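Local coordinates for conserved hypothetical protein NMB0706 (PDB 1RV9), which is of unknown function but belongs to the multi-copper polyphenol oxidoreductase (laccase) family of the CNF1/YfiH clan, at residues A[45-50]-A[64-69]; A[162-167]-A[220-225]. One frame throughout, in Å; residues are numbered along the deposited sequence.

Interaction 1 of 2, residues A[45-50]-A[64-69]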
loop_
_atom_site.group_PDB
_atom_site.type_symbol
_atom_site.label_atom_id
_atom_site.label_comp_id
_atom_site.label_asym_id
_atom_site.label_seq_id
_atom_site.Cartn_x
_atom_site.Cartn_y
_atom_site.Cartn_z
ATOM N N GLN A 45 3.160 -11.347 15.618
ATOM C CA GLN A 45 1.798 -11.660 15.916
ATOM C C GLN A 45 0.571 -11.336 15.133
ATOM O O GLN A 45 0.056 -10.203 14.942
ATOM C CB GLN A 45 1.472 -11.554 17.404
ATOM C CG GLN A 45 1.385 -10.289 18.204
ATOM C CD GLN A 45 1.348 -10.721 19.655
ATOM O OE1 GLN A 45 2.378 -11.105 20.216
ATOM N NE2 GLN A 45 0.153 -10.756 20.246
ATOM N N SER A 46 0.251 -12.557 14.708
ATOM C CA SER A 46 -0.752 -13.215 13.983
ATOM C C SER A 46 -0.892 -13.144 12.478
ATOM O O SER A 46 -0.334 -14.017 11.771
ATOM C CB SER A 46 -2.002 -13.112 14.870
ATOM O OG SER A 46 -3.129 -12.633 14.250
ATOM N N LEU A 47 -1.588 -12.170 11.927
ATOM C CA LEU A 47 -1.674 -12.276 10.464
ATOM C C LEU A 47 -0.538 -11.750 9.593
ATOM O O LEU A 47 -0.745 -10.868 8.770
ATOM C CB LEU A 47 -3.025 -11.781 9.939
ATOM C CG LEU A 47 -3.545 -12.295 8.590
ATOM C CD1 LEU A 47 -3.983 -13.768 8.661
ATOM C CD2 LEU A 47 -4.755 -11.434 8.209
ATOM N N ASN A 48 0.639 -12.374 9.709
ATOM C CA ASN A 48 1.779 -11.957 8.892
ATOM C C ASN A 48 1.743 -12.572 7.506
ATOM O O ASN A 48 1.785 -13.793 7.352
ATOM C CB ASN A 48 3.101 -12.328 9.561
ATOM C CG ASN A 48 4.284 -12.100 8.656
ATOM O OD1 ASN A 48 4.357 -11.085 7.973
ATOM N ND2 ASN A 48 5.226 -13.043 8.650
ATOM N N LEU A 49 1.676 -11.715 6.496
ATOM C CA LEU A 49 1.615 -12.174 5.121
ATOM C C LEU A 49 2.943 -12.090 4.378
ATOM O O LEU A 49 3.020 -12.482 3.216
ATOM C CB LEU A 49 0.552 -11.370 4.371
ATOM C CG LEU A 49 -0.844 -11.440 4.992
ATOM C CD1 LEU A 49 -1.752 -10.406 4.344
ATOM C CD2 LEU A 49 -1.409 -12.841 4.821
ATOM N N GLY A 50 3.986 -11.592 5.043
ATOM C CA GLY A 50 5.284 -11.466 4.397
ATOM C C GLY A 50 6.200 -12.663 4.584
ATOM O O GLY A 50 6.364 -13.159 5.698
ATOM N N ARG A 64 -1.766 -16.620 4.530
ATOM C CA ARG A 64 -2.165 -16.259 3.174
ATOM C C ARG A 64 -3.393 -17.064 2.762
ATOM O O ARG A 64 -4.218 -16.599 1.978
ATOM C CB ARG A 64 -1.008 -16.475 2.197
ATOM C CG ARG A 64 0.107 -15.448 2.368
ATOM C CD ARG A 64 1.169 -15.575 1.291
ATOM N NE ARG A 64 2.134 -14.479 1.345
ATOM C CZ ARG A 64 3.067 -14.266 0.425
ATOM N NH1 ARG A 64 3.159 -15.077 -0.620
ATOM N NH2 ARG A 64 3.904 -13.243 0.543
ATOM N N GLU A 65 -3.515 -18.273 3.297
ATOM C CA GLU A 65 -4.672 -19.109 3.004
ATOM C C GLU A 65 -5.908 -18.466 3.613
ATOM O O GLU A 65 -6.976 -18.432 3.000
ATOM C CB GLU A 65 -4.494 -20.496 3.606
ATOM C CG GLU A 65 -3.685 -21.430 2.761
ATOM C CD GLU A 65 -3.570 -22.794 3.389
ATOM O OE1 GLU A 65 -4.568 -23.274 3.967
ATOM O OE2 GLU A 65 -2.484 -23.393 3.291
ATOM N N ILE A 66 -5.754 -17.973 4.838
ATOM C CA ILE A 66 -6.845 -17.317 5.544
ATOM C C ILE A 66 -7.325 -16.118 4.732
ATOM O O ILE A 66 -8.527 -15.872 4.615
ATOM C CB ILE A 66 -6.390 -16.847 6.946
ATOM C CG1 ILE A 66 -6.129 -18.065 7.836
ATOM C CG2 ILE A 66 -7.452 -15.960 7.581
ATOM C CD1 ILE A 66 -5.537 -17.722 9.187
ATOM N N VAL A 67 -6.382 -15.378 4.161
ATOM C CA VAL A 67 -6.735 -14.215 3.359
ATOM C C VAL A 67 -7.410 -14.633 2.056
ATOM O O VAL A 67 -8.400 -14.030 1.647
ATOM C CB VAL A 67 -5.489 -13.349 3.046
ATOM C CG1 VAL A 67 -5.812 -12.328 1.959
ATOM C CG2 VAL A 67 -5.041 -12.629 4.306
ATOM N N GLN A 68 -6.886 -15.669 1.408
ATOM C CA GLN A 68 -7.472 -16.131 0.155
ATOM C C GLN A 68 -8.921 -16.547 0.371
ATOM O O GLN A 68 -9.777 -16.288 -0.476
ATOM C CB GLN A 68 -6.680 -17.304 -0.418
ATOM C CG GLN A 68 -7.054 -17.628 -1.857
ATOM C CD GLN A 68 -6.268 -18.795 -2.409
ATOM O OE1 GLN A 68 -6.555 -19.953 -2.103
ATOM N NE2 GLN A 68 -5.259 -18.496 -3.220
ATOM N N GLN A 69 -9.191 -17.191 1.505
ATOM C CA GLN A 69 -10.548 -17.622 1.837
ATOM C C GLN A 69 -11.477 -16.417 1.862
ATOM O O GLN A 69 -12.630 -16.497 1.435
ATOM C CB GLN A 69 -10.577 -18.307 3.205
ATOM C CG GLN A 69 -9.879 -19.652 3.245
ATOM C CD GLN A 69 -10.509 -20.655 2.301
ATOM O OE1 GLN A 69 -11.698 -20.962 2.404
ATOM N NE2 GLN A 69 -9.712 -21.173 1.371
#

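Interaction 2 of 2, residues A[162-167]-A[220-225]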
loop_
_atom_site.group_PDB
_atom_site.type_symbol
_atom_site.label_atom_id
_atom_site.label_comp_id
_atom_site.label_asym_id
_atom_site.label_seq_id
_atom_site.Cartn_x
_atom_site.Cartn_y
_atom_site.Cartn_z
ATOM N N ALA A 162 -8.296 7.111 -5.550
ATOM C CA ALA A 162 -7.215 6.428 -4.856
ATOM C C ALA A 162 -7.510 6.335 -3.374
ATOM O O ALA A 162 -8.109 7.240 -2.791
ATOM C CB ALA A 162 -5.903 7.169 -5.078
ATOM N N TYR A 163 -7.098 5.230 -2.765
ATOM C CA TYR A 163 -7.308 5.040 -1.342
ATOM C C TYR A 163 -5.962 4.928 -0.651
ATOM O O TYR A 163 -5.119 4.116 -1.037
ATOM C CB TYR A 163 -8.118 3.769 -1.078
ATOM C CG TYR A 163 -8.452 3.566 0.380
ATOM C CD1 TYR A 163 -9.420 4.348 1.008
ATOM C CD2 TYR A 163 -7.789 2.602 1.137
ATOM C CE1 TYR A 163 -9.719 4.175 2.360
ATOM C CE2 TYR A 163 -8.078 2.421 2.483
ATOM C CZ TYR A 163 -9.043 3.208 3.088
ATOM O OH TYR A 163 -9.333 3.020 4.422
ATOM N N LEU A 164 -5.757 5.760 0.363
ATOM C CA LEU A 164 -4.517 5.738 1.121
ATOM C C LEU A 164 -4.723 4.770 2.282
ATOM O O LEU A 164 -5.496 5.039 3.204
ATOM C CB LEU A 164 -4.190 7.137 1.646
ATOM C CG LEU A 164 -4.141 8.233 0.577
ATOM C CD1 LEU A 164 -3.796 9.565 1.239
ATOM C CD2 LEU A 164 -3.117 7.882 -0.495
ATOM N N GLY A 165 -4.029 3.638 2.217
ATOM C CA GLY A 165 -4.146 2.628 3.250
ATOM C C GLY A 165 -3.401 2.982 4.521
ATOM O O GLY A 165 -2.801 4.052 4.615
ATOM N N PRO A 166 -3.411 2.090 5.519
ATOM C CA PRO A 166 -2.727 2.336 6.792
ATOM C C PRO A 166 -1.215 2.458 6.636
ATOM O O PRO A 166 -0.567 1.552 6.122
ATOM C CB PRO A 166 -3.139 1.134 7.639
ATOM C CG PRO A 166 -3.277 0.044 6.624
ATOM C CD PRO A 166 -3.993 0.735 5.482
ATOM N N ALA A 167 -0.664 3.585 7.077
ATOM C CA ALA A 167 0.772 3.821 6.989
ATOM C C ALA A 167 1.250 4.534 8.243
ATOM O O ALA A 167 0.459 4.842 9.139
ATOM C CB ALA A 167 1.092 4.672 5.758
ATOM N N GLY A 220 -8.977 12.057 -9.866
ATOM C CA GLY A 220 -10.212 12.698 -9.439
ATOM C C GLY A 220 -10.523 12.781 -7.959
ATOM O O GLY A 220 -11.078 13.781 -7.500
ATOM N N GLY A 221 -10.191 11.739 -7.204
ATOM C CA GLY A 221 -10.470 11.762 -5.781
ATOM C C GLY A 221 -9.517 10.899 -4.983
ATOM O O GLY A 221 -9.084 9.851 -5.458
ATOM N N VAL A 222 -9.185 11.350 -3.777
ATOM C CA VAL A 222 -8.285 10.620 -2.889
ATOM C C VAL A 222 -8.967 10.453 -1.535
ATOM O O VAL A 222 -9.448 11.424 -0.942
ATOM C CB VAL A 222 -6.949 11.365 -2.712
ATOM C CG1 VAL A 222 -5.994 10.528 -1.875
ATOM C CG2 VAL A 222 -6.340 11.660 -4.072
ATOM N N TYR A 223 -8.992 9.216 -1.049
ATOM C CA TYR A 223 -9.648 8.881 0.208
ATOM C C TYR A 223 -8.723 8.137 1.165
ATOM O O TYR A 223 -7.641 7.699 0.779
ATOM C CB TYR A 223 -10.878 8.025 -0.101
ATOM C CG TYR A 223 -11.806 8.680 -1.099
ATOM C CD1 TYR A 223 -12.784 9.579 -0.682
ATOM C CD2 TYR A 223 -11.660 8.452 -2.467
ATOM C CE1 TYR A 223 -13.592 10.242 -1.603
ATOM C CE2 TYR A 223 -12.461 9.110 -3.399
ATOM C CZ TYR A 223 -13.423 10.005 -2.957
ATOM O OH TYR A 223 -14.214 10.666 -3.869
ATOM N N GLY A 224 -9.158 8.005 2.416
ATOM C CA GLY A 224 -8.367 7.309 3.417
ATOM C C GLY A 224 -7.338 8.207 4.075
ATOM O O GLY A 224 -7.521 9.424 4.143
ATOM N N GLY A 225 -6.255 7.606 4.564
ATOM C CA GLY A 225 -5.199 8.372 5.207
ATOM C C GLY A 225 -5.534 8.853 6.608
ATOM O O GLY A 225 -5.241 9.997 6.960
#

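Interaction 1 of 2, residues A[45-50]-A[64-69]
Arg64 hydrogen-bonds side-on to Leu49 O and so joins helix 57-71 to the loop 45-50, itself shaped by an Asx turn at Asn48, in this alpha-beta-beta-alpha protein; the contact divides cleanly into a greasy half and a polar half. In the apolar half two leucines of the loop reach for one valine of the helix. Leu49 holds CG anti to its carbonyl carbon (chi1 -57°), which brings the isopropyl end closer to the helix than its CB bond would suggest; CD2 rests 3.7 Å from Val67 CG2, the two side chains crossing obliquely. The same methyl lies 3.9 Å from Arg64 CG, so Leu49 sits against both helix residues. Leu47, the centre of an inverse gamma turn, points toward the helix and spreads its two methyls: CD2 goes 4.1 Å from Val67 CG2, again obliquely, while CD1 faces Ile66 CG2 at 4.2 Å. Thr33, Leu31 and Leu251 add to this packing, which thus continues onto strands 28-33 and 248-254 of the five-stranded sheet.

At the Leu49 carbonyl the chemistry changes. Asn48 turns away from the helix, and its OD1 accepts from Gly50 N at 3.0 Å, the donor standing above the carbonyl plane; OD1 also takes a bond from Arg247 N, and ND2 gives one to Asp55. These bonds brace the turn from Asn48 to Gly50, which includes the carbonyl that Arg64 uses. Arg64, extended from CG to NE, lays its guanidinium edge against that carbonyl, and Tyr77 adds a cation-pi contact. NE and NH2 converge on one acceptor: NE reaches Leu49 O at 2.9 Å on a lone pair, and NH2 meets Leu49 O at 2.9 Å nearly along the C=O axis.

Interaction 2 of 2, residues A[162-167]-A[220-225]
Four main-chain hydrogen bonds carry this contact, in which strand 221-224 forms the outermost parallel member of a six-stranded mixed sheet, beside strand 160-164. Ala162 N donates to Gly221 O at 2.9 Å, and Ala162 O takes Tyr223 N at 2.8 Å, nearly along its C=O axis. Leu164 N then reaches Tyr223 O at 2.7 Å, the straightest of the set at 170°. Past the strand proper, Gly225 N finds Leu164 O at 3.0 Å, in its carbonyl plane on a lone pair.

On one face Leu164 CG meets Val222 CG1 at 3.8 Å, the two side chains crossing obliquely, and Leu214 and Ala210 of helix 206-217 cover them. On the other, Tyr163 has CG anti to its backbone N, which carries CE1 to 3.6 Å from Gly224 CA, while CD1 lies 4.1 Å from Tyr223 CB. Gly224, with positive phi and no side chain, presents its CA to the ring. Farther out, Trp22 and Pro23 pack on Tyr223, and Leu122 of strand 119-125 pairs with Tyr163 by a backbone hydrogen bond. The four N-H...O=C bonds use main-chain groups alone and so set the parallel register, while the side chains pack on the two faces.

Overall arrangement
Reading from the N terminus, strand 28-33 leads into the loop that holds 45-50, and interaction 1 closes a short excursion when helix 57-71 returns alongside it. The chain then runs through the strands of both larger sheets before strand 160-164 opens interaction 2. That contact closes a longer loop, containing the small antiparallel sheet and helix 206-217, when strand 221-224 comes in at the edge. The two contacts are in series: neither nests in nor crosses the other. The centres of interactions 1 and 2 lie about 23 Å apart, and the two do not touch. Interaction 1 ties the loop after strand 28-33 to helix 57-71, beside the five-stranded sheet; interaction 2 completes the edge of the six-stranded one.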